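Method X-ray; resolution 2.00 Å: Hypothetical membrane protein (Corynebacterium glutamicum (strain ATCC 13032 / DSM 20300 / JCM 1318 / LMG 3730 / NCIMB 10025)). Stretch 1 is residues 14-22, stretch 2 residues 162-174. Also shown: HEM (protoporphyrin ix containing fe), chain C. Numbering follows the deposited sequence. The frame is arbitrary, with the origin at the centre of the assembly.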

# COMPACT_ATOMS: atom_id res chain seq x y z
N ASN A 14 0.78 -8.44 4.10
CA ASN A 14 1.62 -8.84 2.99
C ASN A 14 0.97 -8.33 1.70
O ASN A 14 -0.10 -8.81 1.33
CB ASN A 14 1.81 -10.36 2.94
CG ASN A 14 2.44 -10.91 4.20
OD1 ASN A 14 3.17 -10.22 4.91
ND2 ASN A 14 2.18 -12.18 4.46
N TRP A 15 1.61 -7.37 1.04
CA TRP A 15 1.01 -6.74 -0.15
C TRP A 15 2.07 -5.97 -0.91
O TRP A 15 2.64 -5.02 -0.37
CB TRP A 15 -0.12 -5.79 0.26
CG TRP A 15 -0.96 -5.27 -0.87
CD1 TRP A 15 -1.70 -6.00 -1.75
CD2 TRP A 15 -1.19 -3.89 -1.20
NE1 TRP A 15 -2.36 -5.16 -2.62
CE2 TRP A 15 -2.08 -3.86 -2.29
CE3 TRP A 15 -0.75 -2.67 -0.67
CZ2 TRP A 15 -2.51 -2.67 -2.89
CZ3 TRP A 15 -1.19 -1.48 -1.25
CH2 TRP A 15 -2.05 -1.50 -2.35
N GLY A 16 2.31 -6.34 -2.17
CA GLY A 16 3.29 -5.66 -2.99
C GLY A 16 2.67 -4.73 -4.01
O GLY A 16 3.21 -4.57 -5.11
N PHE A 17 1.52 -4.13 -3.67
CA PHE A 17 0.77 -3.22 -4.54
C PHE A 17 0.24 -3.94 -5.78
O PHE A 17 -0.96 -4.26 -5.85
CB PHE A 17 1.62 -2.01 -4.94
CG PHE A 17 0.92 -1.04 -5.86
CD1 PHE A 17 -0.28 -0.45 -5.50
CD2 PHE A 17 1.47 -0.72 -7.10
CE1 PHE A 17 -0.94 0.45 -6.35
CE2 PHE A 17 0.83 0.18 -7.95
CZ PHE A 17 -0.39 0.77 -7.57
N ARG A 18 1.10 -4.21 -6.76
CA ARG A 18 0.65 -4.85 -8.00
C ARG A 18 1.85 -5.44 -8.73
O ARG A 18 2.78 -4.70 -9.09
CB ARG A 18 -0.08 -3.86 -8.89
CG ARG A 18 -0.38 -4.44 -10.25
CD ARG A 18 -1.65 -3.90 -10.84
NE ARG A 18 -1.70 -4.22 -12.25
CZ ARG A 18 -2.77 -4.09 -13.02
NH1 ARG A 18 -3.90 -3.64 -12.50
NH2 ARG A 18 -2.69 -4.40 -14.31
N GLN A 19 1.83 -6.75 -8.99
CA GLN A 19 3.02 -7.39 -9.52
C GLN A 19 3.45 -6.78 -10.85
O GLN A 19 4.65 -6.62 -11.11
CB GLN A 19 2.80 -8.90 -9.68
CG GLN A 19 4.10 -9.64 -9.97
CD GLN A 19 3.91 -11.12 -10.11
OE1 GLN A 19 2.84 -11.58 -10.51
NE2 GLN A 19 4.94 -11.89 -9.76
N SER A 20 2.49 -6.44 -11.72
CA SER A 20 2.87 -5.86 -13.01
C SER A 20 3.59 -4.53 -12.84
O SER A 20 4.45 -4.18 -13.65
CB SER A 20 1.64 -5.68 -13.90
OG SER A 20 0.83 -4.61 -13.43
N PHE A 21 3.25 -3.77 -11.79
CA PHE A 21 3.98 -2.54 -11.53
C PHE A 21 5.40 -2.84 -11.05
O PHE A 21 6.36 -2.21 -11.52
CB PHE A 21 3.25 -1.68 -10.51
CG PHE A 21 3.87 -0.33 -10.33
CD1 PHE A 21 3.85 0.59 -11.37
CD2 PHE A 21 4.47 0.02 -9.13
CE1 PHE A 21 4.42 1.83 -11.21
CE2 PHE A 21 5.04 1.26 -8.97
CZ PHE A 21 5.01 2.17 -10.01
N ARG A 22 5.56 -3.79 -10.12
CA ARG A 22 6.90 -4.16 -9.68
C ARG A 22 7.75 -4.63 -10.85
O ARG A 22 8.94 -4.33 -10.93
CB ARG A 22 6.85 -5.24 -8.59
CG ARG A 22 6.05 -4.84 -7.34
CD ARG A 22 6.37 -5.72 -6.13
NE ARG A 22 6.26 -7.15 -6.39
CZ ARG A 22 5.11 -7.81 -6.46
NH1 ARG A 22 3.96 -7.17 -6.32
NH2 ARG A 22 5.10 -9.11 -6.71
N ALA A 162 -2.93 8.97 -8.92
CA ALA A 162 -1.61 9.06 -8.29
C ALA A 162 -0.57 8.23 -9.03
O ALA A 162 0.63 8.52 -8.91
CB ALA A 162 -1.70 8.60 -6.84
N PHE A 163 -0.98 7.22 -9.78
CA PHE A 163 -0.05 6.40 -10.53
C PHE A 163 -0.14 6.70 -12.03
O PHE A 163 -0.10 5.79 -12.86
CB PHE A 163 -0.28 4.93 -10.22
CG PHE A 163 0.33 4.50 -8.91
CD1 PHE A 163 -0.35 4.70 -7.71
CD2 PHE A 163 1.60 3.93 -8.87
CE1 PHE A 163 0.21 4.32 -6.49
CE2 PHE A 163 2.17 3.55 -7.67
CZ PHE A 163 1.47 3.74 -6.47
N GLY A 164 -0.29 7.98 -12.38
CA GLY A 164 -0.15 8.44 -13.74
C GLY A 164 -1.32 8.20 -14.66
O GLY A 164 -1.21 8.47 -15.87
N GLY A 165 -2.44 7.69 -14.14
CA GLY A 165 -3.59 7.44 -14.99
C GLY A 165 -3.45 6.26 -15.91
O GLY A 165 -4.25 6.12 -16.85
N PHE A 166 -2.45 5.40 -15.70
CA PHE A 166 -2.26 4.22 -16.55
C PHE A 166 -3.24 3.12 -16.21
O PHE A 166 -3.67 2.38 -17.10
CB PHE A 166 -0.82 3.71 -16.42
CG PHE A 166 0.22 4.65 -17.01
CD1 PHE A 166 0.65 5.77 -16.30
CD2 PHE A 166 0.75 4.41 -18.27
CE1 PHE A 166 1.61 6.63 -16.84
CE2 PHE A 166 1.70 5.27 -18.82
CZ PHE A 166 2.13 6.38 -18.11
N TYR A 167 -3.60 2.98 -14.93
CA TYR A 167 -4.66 2.08 -14.51
C TYR A 167 -6.00 2.80 -14.56
O TYR A 167 -6.08 4.01 -14.38
CB TYR A 167 -4.42 1.58 -13.09
CG TYR A 167 -3.11 0.84 -12.88
CD1 TYR A 167 -2.72 -0.19 -13.73
CD2 TYR A 167 -2.27 1.18 -11.83
CE1 TYR A 167 -1.53 -0.88 -13.52
CE2 TYR A 167 -1.08 0.51 -11.62
CZ TYR A 167 -0.71 -0.52 -12.46
OH TYR A 167 0.48 -1.20 -12.22
N GLU A 168 -7.06 2.03 -14.79
CA GLU A 168 -8.42 2.54 -14.70
C GLU A 168 -8.93 2.40 -13.27
O GLU A 168 -8.53 1.49 -12.54
CB GLU A 168 -9.35 1.78 -15.65
CG GLU A 168 -8.86 1.69 -17.09
CD GLU A 168 -8.77 3.05 -17.77
OE1 GLU A 168 -9.76 3.82 -17.71
OE2 GLU A 168 -7.71 3.36 -18.37
N THR A 169 -9.83 3.30 -12.88
CA THR A 169 -10.50 3.17 -11.60
C THR A 169 -11.11 1.78 -11.46
O THR A 169 -11.70 1.24 -12.40
CB THR A 169 -11.60 4.23 -11.46
OG1 THR A 169 -11.03 5.53 -11.51
CG2 THR A 169 -12.33 4.06 -10.12
N GLY A 170 -10.94 1.19 -10.27
CA GLY A 170 -11.49 -0.11 -9.99
C GLY A 170 -10.64 -1.26 -10.46
O GLY A 170 -11.05 -2.42 -10.31
N GLU A 171 -9.45 -0.99 -11.00
CA GLU A 171 -8.60 -2.07 -11.49
C GLU A 171 -8.12 -2.94 -10.34
O GLU A 171 -7.83 -2.45 -9.24
CB GLU A 171 -7.41 -1.51 -12.25
CG GLU A 171 -6.88 -2.50 -13.26
CD GLU A 171 -6.19 -1.84 -14.44
OE1 GLU A 171 -6.69 -0.82 -14.96
OE2 GLU A 171 -5.14 -2.37 -14.84
N ALA A 172 -8.05 -4.24 -10.60
CA ALA A 172 -7.55 -5.17 -9.60
C ALA A 172 -6.07 -4.92 -9.35
O ALA A 172 -5.31 -4.63 -10.27
CB ALA A 172 -7.79 -6.61 -10.03
N LEU A 173 -5.68 -5.02 -8.09
CA LEU A 173 -4.29 -4.96 -7.69
C LEU A 173 -3.92 -6.32 -7.12
O LEU A 173 -4.68 -7.29 -7.27
CB LEU A 173 -4.08 -3.80 -6.70
CG LEU A 173 -4.45 -2.38 -7.16
CD1 LEU A 173 -4.37 -1.42 -5.96
CD2 LEU A 173 -3.59 -1.88 -8.36
N ASP A 174 -2.74 -6.42 -6.50
CA ASP A 174 -2.39 -7.68 -5.87
C ASP A 174 -3.40 -7.96 -4.76
O ASP A 174 -3.89 -7.01 -4.12
CB ASP A 174 -0.98 -7.63 -5.26
CG ASP A 174 0.13 -7.84 -6.28
OD1 ASP A 174 -0.16 -8.07 -7.47
OD2 ASP A 174 1.31 -7.78 -5.88
CHA HEM C . 3.26 1.85 -17.81
CHB HEM C . 3.22 4.98 -14.10
CHC HEM C . 6.37 7.91 -16.37
CHD HEM C . 6.06 5.01 -20.26
C1A HEM C . 2.99 2.42 -16.58
C2A HEM C . 2.17 1.86 -15.53
C3A HEM C . 2.15 2.71 -14.50
C4A HEM C . 2.97 3.86 -14.86
CMA HEM C . 1.37 2.48 -13.17
CAA HEM C . 1.46 0.50 -15.62
CBA HEM C . 2.50 -0.61 -15.46
CGA HEM C . 1.78 -1.93 -15.42
O1A HEM C . 1.33 -2.34 -14.31
O2A HEM C . 1.66 -2.55 -16.51
C1B HEM C . 4.05 6.04 -14.40
C2B HEM C . 4.27 7.19 -13.54
C3B HEM C . 5.14 8.01 -14.16
C4B HEM C . 5.51 7.39 -15.43
CMB HEM C . 3.57 7.36 -12.15
CAB HEM C . 5.75 9.38 -13.72
CBB HEM C . 5.48 10.00 -12.57
C1C HEM C . 6.56 7.40 -17.65
C2C HEM C . 7.42 7.94 -18.67
C3C HEM C . 7.34 7.14 -19.75
C4C HEM C . 6.43 6.05 -19.43
CMC HEM C . 8.25 9.23 -18.47
CAC HEM C . 8.05 7.27 -21.13
CBC HEM C . 8.86 8.28 -21.45
C1D HEM C . 5.30 3.89 -19.95
C2D HEM C . 5.03 2.75 -20.81
C3D HEM C . 4.25 1.88 -20.13
C4D HEM C . 4.00 2.44 -18.82
CMD HEM C . 5.55 2.56 -22.26
CAD HEM C . 3.72 0.51 -20.61
CBD HEM C . 4.81 -0.50 -20.23
CGD HEM C . 4.45 -1.92 -20.60
O1D HEM C . 5.39 -2.75 -20.68
O2D HEM C . 3.25 -2.24 -20.82
NA HEM C . 3.46 3.64 -16.13
NB HEM C . 4.82 6.20 -15.54
NC HEM C . 5.99 6.24 -18.14
ND HEM C . 4.65 3.65 -18.74
FE HEM C . 4.97 4.77 -17.02
O HOH W 1 1.53 -8.71 -3.36

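How does one aspartate gather so much of the first stretch around it? Asp 174 points its CA-to-CB bond toward the other stretch, and with chi1 at -80° (m) and chi2 near 0° its carboxylate reaches the start of the helix. OD1 accepts a hydrogen bond from the backbone N of Gln 19 at 2.8 Å, while OD2 forms a salt bridge with NH1 of Arg 22, also 2.8 Å. Arg 22 curls back to get there: m at chi1 and again at chi3, its side chain brings NH1 within 3.0 Å of Gly 16 O as well, a second hydrogen bond. A CB on Gly 16 would clash with that same NH1, so glycine leaves the guanidinium its room. Water 1 completes the cluster, accepting from Gly 16 N at 2.8 Å and donating to Asp 174 OD2 at 2.7 Å.

What does the backbone add? Asp 174 N donates to Phe 17 O at 2.9 Å and a nearly straight angle, and Asp 174 O accepts from Trp 15 NE1 at 2.8 Å. The t rotamer of Trp 15 carries the indole nearer the second stretch although its CA-to-CB bond points sideways. Thus the buried ring satisfies its one polar atom, while along the same edge CZ2 packs 3.8 Å from Leu 173 CD1.

Why is Arg 18 so extended? Its chi1 and chi3 are t and chi2, at 148°, lies between wells, so the long chain runs out beside Leu 173, with CD 3.7 Å from Leu 173 CD2. At its end NH1 makes a salt bridge with Glu 171 OE2 at 2.9 Å and a weak hydrogen bond to Ala 172 O at 2.8 Å. NE turns to Ser 20 OG, 2.8 Å away, and Tyr 167 CE1 lies over one face of the guanidinium, 3.5 Å from Arg 18 CZ. Arginine suits this place by offering several donors and a flat surface at once.

What fills the apolar side of the contact? Phe 17 and Phe 163 form an offset stack, centroids 4.4 Å apart, and the edge of Phe 163 meets the face of Phe 21 with the planes perpendicular. Phe 17 points its CA-to-CB bond away, yet its t rotamer brings the ring back among Phe 163, Tyr 167 and Leu 173. Tyr 167, m at chi1, lays its ring beside this group and sends OH to the heme: Tyr 167 OH and Ser 20 OG each donate to HEM O1A at 2.5 Å, so one propionate oxygen links both stretches.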